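Local coordinates for protein sensory box histidine kinase/response regulator (Burkholderia thailandensis, PDB 3MR0) that probably acts as a phosphorelay sensor kinase of a two-component system, with this chain being its PAS sensory domain, at residues 97-102 and 116-121. Numbering follows the deposited sequence.
Sequences WIQSRG and VGWIMD
The indole of Trp-118 lies between Gln-99 and Arg-101 of the facing strand. Its CG sits between the backbone N and the carbonyl carbon (chi1 48°), and the ring leans across onto strand 97-102. Arg-101 runs beside it, pointing the same way. Arg-101 CB stands over the six-membered ring, 3.9 Å from its centroid, as a CH-pi contact. In one of two modelled conformers, Arg-101 CD comes to 3.4 Å from Trp-118 CZ2. The guanidinium there passes the ring at 49° between planes, so the two do not stack flat. Gln-99 meets the rim of the same six-membered ring, at CH2 and CZ3. Its OE1 lies in the ring plane, 3.5 Å from Trp-118 CH2, with the amide turned 87° to the ring. The methyl of selenomethionine Met-120 approaches the same oxygen, CE to OE1 3.7 Å. Asp-83 of strand 82-89 takes both polar ends: it accepts a hydrogen bond from Gln-99 NE2 and forms a salt bridge with Arg-101 NE.

On the opposite face, Ile-98 CD1 touches Ile-119 CG2 at 4.1 Å. Ser-100 packs its OG 3.8 Å from the same methyl. Ile-98 and Ser-100 line a pocket holding a polyether, probably from the crystallisation liquor. Two antiparallel hydrogen-bonded pairs, Gln-99 with Met-120 and Arg-101 with Trp-118, join the backbones. Where Gly-102 faces Gly-117 the strands close to 3.8 Å between CA atoms.

The shared carboxylate probably fixes the turn of the Gln-99 amide, keeping OE1 at the indole rim, and favours this Arg-101 conformer. The other, largely apolar face of this PAS-fold hairpin lines the pocket.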
ATOM      1  N   TRP A  97       9.190  -1.108   2.187  1.00 16.11           N
ATOM      2  CA  TRP A  97       8.286   0.024   2.205  1.00 16.10           C
ATOM      3  C   TRP A  97       7.500   0.036   0.908  1.00 15.67           C
ATOM      4  O   TRP A  97       8.051  -0.200  -0.158  1.00 14.88           O
ATOM      5  CB  TRP A  97       9.038   1.346   2.307  1.00 16.08           C
ATOM      6  CG  TRP A  97       9.628   1.622   3.642  1.00 16.20           C
ATOM      7  CD1 TRP A  97      10.827   1.175   4.122  1.00 17.47           C
ATOM      8  CD2 TRP A  97       9.064   2.441   4.664  1.00 18.21           C
ATOM      9  NE1 TRP A  97      11.033   1.653   5.395  1.00 18.82           N
ATOM     10  CE2 TRP A  97       9.962   2.437   5.749  1.00 19.00           C
ATOM     11  CE3 TRP A  97       7.875   3.165   4.780  1.00 18.73           C
ATOM     12  CZ2 TRP A  97       9.712   3.147   6.928  1.00 19.19           C
ATOM     13  CZ3 TRP A  97       7.633   3.866   5.963  1.00 18.99           C
ATOM     14  CH2 TRP A  97       8.550   3.856   7.007  1.00 17.77           C
ATOM     15  N   ILE A  98       6.206   0.303   1.019  1.00 16.19           N
ATOM     16  CA  ILE A  98       5.369   0.571  -0.140  1.00 17.41           C
ATOM     17  C   ILE A  98       4.693   1.936   0.017  1.00 16.84           C
ATOM     18  O   ILE A  98       4.404   2.378   1.138  1.00 17.21           O
ATOM     19  CB  ILE A  98       4.263  -0.517  -0.336  1.00 15.00           C
ATOM     20  CG1 ILE A  98       3.417  -0.701   0.938  1.00 14.77           C
ATOM     21  CG2 ILE A  98       4.858  -1.837  -0.785  1.00 15.13           C
ATOM     22  CD1 ILE A  98       2.254  -1.694   0.772  1.00 15.16           C
ATOM     23  N   GLN A  99       4.448   2.607  -1.105  1.00 17.50           N
ATOM     24  CA  GLN A  99       3.472   3.698  -1.143  1.00 17.55           C
ATOM     25  C   GLN A  99       2.147   3.102  -1.635  1.00 17.57           C
ATOM     26  O   GLN A  99       2.136   2.369  -2.624  1.00 17.42           O
ATOM     27  CB  GLN A  99       3.924   4.814  -2.085  1.00 17.91           C
ATOM     28  CG  GLN A  99       2.875   5.887  -2.281  1.00 17.71           C
ATOM     29  CD  GLN A  99       3.258   6.895  -3.340  1.00 18.77           C
ATOM     30  OE1 GLN A  99       4.035   6.587  -4.244  1.00 18.24           O
ATOM     31  NE2 GLN A  99       2.696   8.096  -3.251  1.00 18.84           N
ATOM     32  N   SER A 100       1.049   3.378  -0.930  1.00 17.89           N
ATOM     33  CA  SER A 100      -0.279   2.883  -1.328  1.00 16.85           C
ATOM     34  C   SER A 100      -1.209   4.067  -1.545  1.00 17.20           C
ATOM     35  O   SER A 100      -1.341   4.935  -0.676  1.00 18.32           O
ATOM     36  CB  SER A 100      -0.862   1.907  -0.297  1.00 15.46           C
ATOM     37  OG  SER A 100      -2.060   1.303  -0.745  1.00 16.08           O
ATOM     38  N   ARG A 101      -1.866   4.080  -2.702  0.65 16.69           N
ATOM     39  CA  ARG A 101      -2.789   5.149  -3.084  0.65 17.01           C
ATOM     40  C   ARG A 101      -4.062   4.540  -3.662  0.65 16.29           C
ATOM     41  O   ARG A 101      -4.013   3.578  -4.415  0.65 16.19           O
ATOM     42  CB  ARG A 101      -2.124   6.074  -4.107  0.65 17.63           C
ATOM     43  CG  ARG A 101      -2.925   7.294  -4.486  0.65 18.82           C
ATOM     44  CD  ARG A 101      -2.190   8.132  -5.546  0.65 20.83           C
ATOM     45  NE  ARG A 101      -0.944   8.733  -5.056  0.65 20.73           N
ATOM     46  CZ  ARG A 101      -0.208   9.611  -5.744  0.65 20.00           C
ATOM     47  NH1 ARG A 101      -0.581   9.994  -6.955  0.65 20.11           N
ATOM     48  NH2 ARG A 101       0.905  10.102  -5.220  0.65 20.35           N
ATOM     49  N   GLY A 102      -5.207   5.102  -3.313  1.00 14.98           N
ATOM     50  CA  GLY A 102      -6.459   4.509  -3.721  1.00 15.41           C
ATOM     51  C   GLY A 102      -7.645   5.422  -3.552  1.00 14.80           C
ATOM     52  O   GLY A 102      -7.561   6.452  -2.895  1.00 14.70           O
ATOM     53  N   VAL A 116     -10.298   1.202  -5.295  0.70 16.88           N
ATOM     54  CA  VAL A 116      -9.283   0.738  -6.235  0.70 16.98           C
ATOM     55  C   VAL A 116      -8.011   1.547  -6.099  0.70 16.87           C
ATOM     56  O   VAL A 116      -8.061   2.757  -5.923  0.70 17.44           O
ATOM     57  CB  VAL A 116      -9.757   0.843  -7.683  0.70 16.63           C
ATOM     58  CG1 VAL A 116      -8.732   0.205  -8.603  0.70 17.24           C
ATOM     59  CG2 VAL A 116     -11.105   0.170  -7.843  0.70 16.54           C
ATOM     60  N   GLY A 117      -6.868   0.884  -6.195  1.00 15.97           N
ATOM     61  CA  GLY A 117      -5.613   1.582  -6.070  1.00 15.53           C
ATOM     62  C   GLY A 117      -4.422   0.747  -6.454  1.00 15.48           C
ATOM     63  O   GLY A 117      -4.531  -0.297  -7.084  1.00 17.57           O
ATOM     64  N   TRP A 118      -3.255   1.232  -6.077  1.00 15.27           N
ATOM     65  CA  TRP A 118      -2.021   0.564  -6.423  1.00 15.00           C
ATOM     66  C   TRP A 118      -1.030   0.582  -5.266  1.00 14.49           C
ATOM     67  O   TRP A 118      -1.225   1.270  -4.262  1.00 15.51           O
ATOM     68  CB  TRP A 118      -1.401   1.212  -7.663  1.00 16.46           C
ATOM     69  CG  TRP A 118      -1.311   2.746  -7.658  1.00 16.05           C
ATOM     70  CD1 TRP A 118      -2.160   3.615  -8.295  1.00 16.22           C
ATOM     71  CD2 TRP A 118      -0.304   3.569  -7.039  1.00 15.82           C
ATOM     72  NE1 TRP A 118      -1.760   4.903  -8.095  1.00 16.59           N
ATOM     73  CE2 TRP A 118      -0.624   4.911  -7.328  1.00 16.02           C
ATOM     74  CE3 TRP A 118       0.829   3.303  -6.250  1.00 16.50           C
ATOM     75  CZ2 TRP A 118       0.137   5.979  -6.865  1.00 16.82           C
ATOM     76  CZ3 TRP A 118       1.588   4.366  -5.784  1.00 16.70           C
ATOM     77  CH2 TRP A 118       1.238   5.690  -6.094  1.00 17.45           C
ATOM     78  N   ILE A 119       0.034  -0.182  -5.410  1.00 15.31           N
ATOM     79  CA  ILE A 119       1.157  -0.074  -4.516  1.00 14.95           C
ATOM     80  C   ILE A 119       2.436   0.019  -5.355  1.00 16.12           C
ATOM     81  O   ILE A 119       2.505  -0.519  -6.455  1.00 15.81           O
ATOM     82  CB  ILE A 119       1.235  -1.262  -3.519  1.00 15.73           C
ATOM     83  CG1 ILE A 119       1.380  -2.604  -4.253  1.00 15.56           C
ATOM     84  CG2 ILE A 119       0.032  -1.256  -2.592  1.00 14.93           C
ATOM     85  CD1 ILE A 119       1.752  -3.767  -3.345  1.00 14.43           C
HETATM   86  N   MSE A 120       3.436   0.719  -4.830  1.00 17.28           N
HETATM   87  CA  MSE A 120       4.772   0.722  -5.419  1.00 16.83           C
HETATM   88  C   MSE A 120       5.780   0.439  -4.325  1.00 16.07           C
HETATM   89  O   MSE A 120       5.577   0.870  -3.180  1.00 17.13           O
HETATM   90  CB  MSE A 120       5.081   2.060  -6.097  1.00 15.81           C
HETATM   91  CG  MSE A 120       4.448   2.200  -7.452  1.00 15.47           C
HETATM   92 SE   MSE A 120       5.252   3.621  -8.513  0.78 22.74          SE
HETATM   93  CE  MSE A 120       4.452   5.158  -7.674  1.00 21.36           C
ATOM     94  N   ASP A 121       6.849  -0.276  -4.662  1.00 14.29           N
ATOM     95  CA  ASP A 121       7.914  -0.527  -3.694  1.00 16.32           C
ATOM     96  C   ASP A 121       8.836   0.664  -3.661  1.00 16.55           C
ATOM     97  O   ASP A 121       9.513   0.926  -4.647  1.00 16.98           O
ATOM     98  CB  ASP A 121       8.733  -1.778  -4.027  1.00 17.28           C
ATOM     99  CG  ASP A 121       9.645  -2.185  -2.880  1.00 18.78           C
ATOM    100  OD1 ASP A 121      10.455  -1.356  -2.430  1.00 17.60           O
ATOM    101  OD2 ASP A 121       9.535  -3.324  -2.386  1.00 21.12           O
TER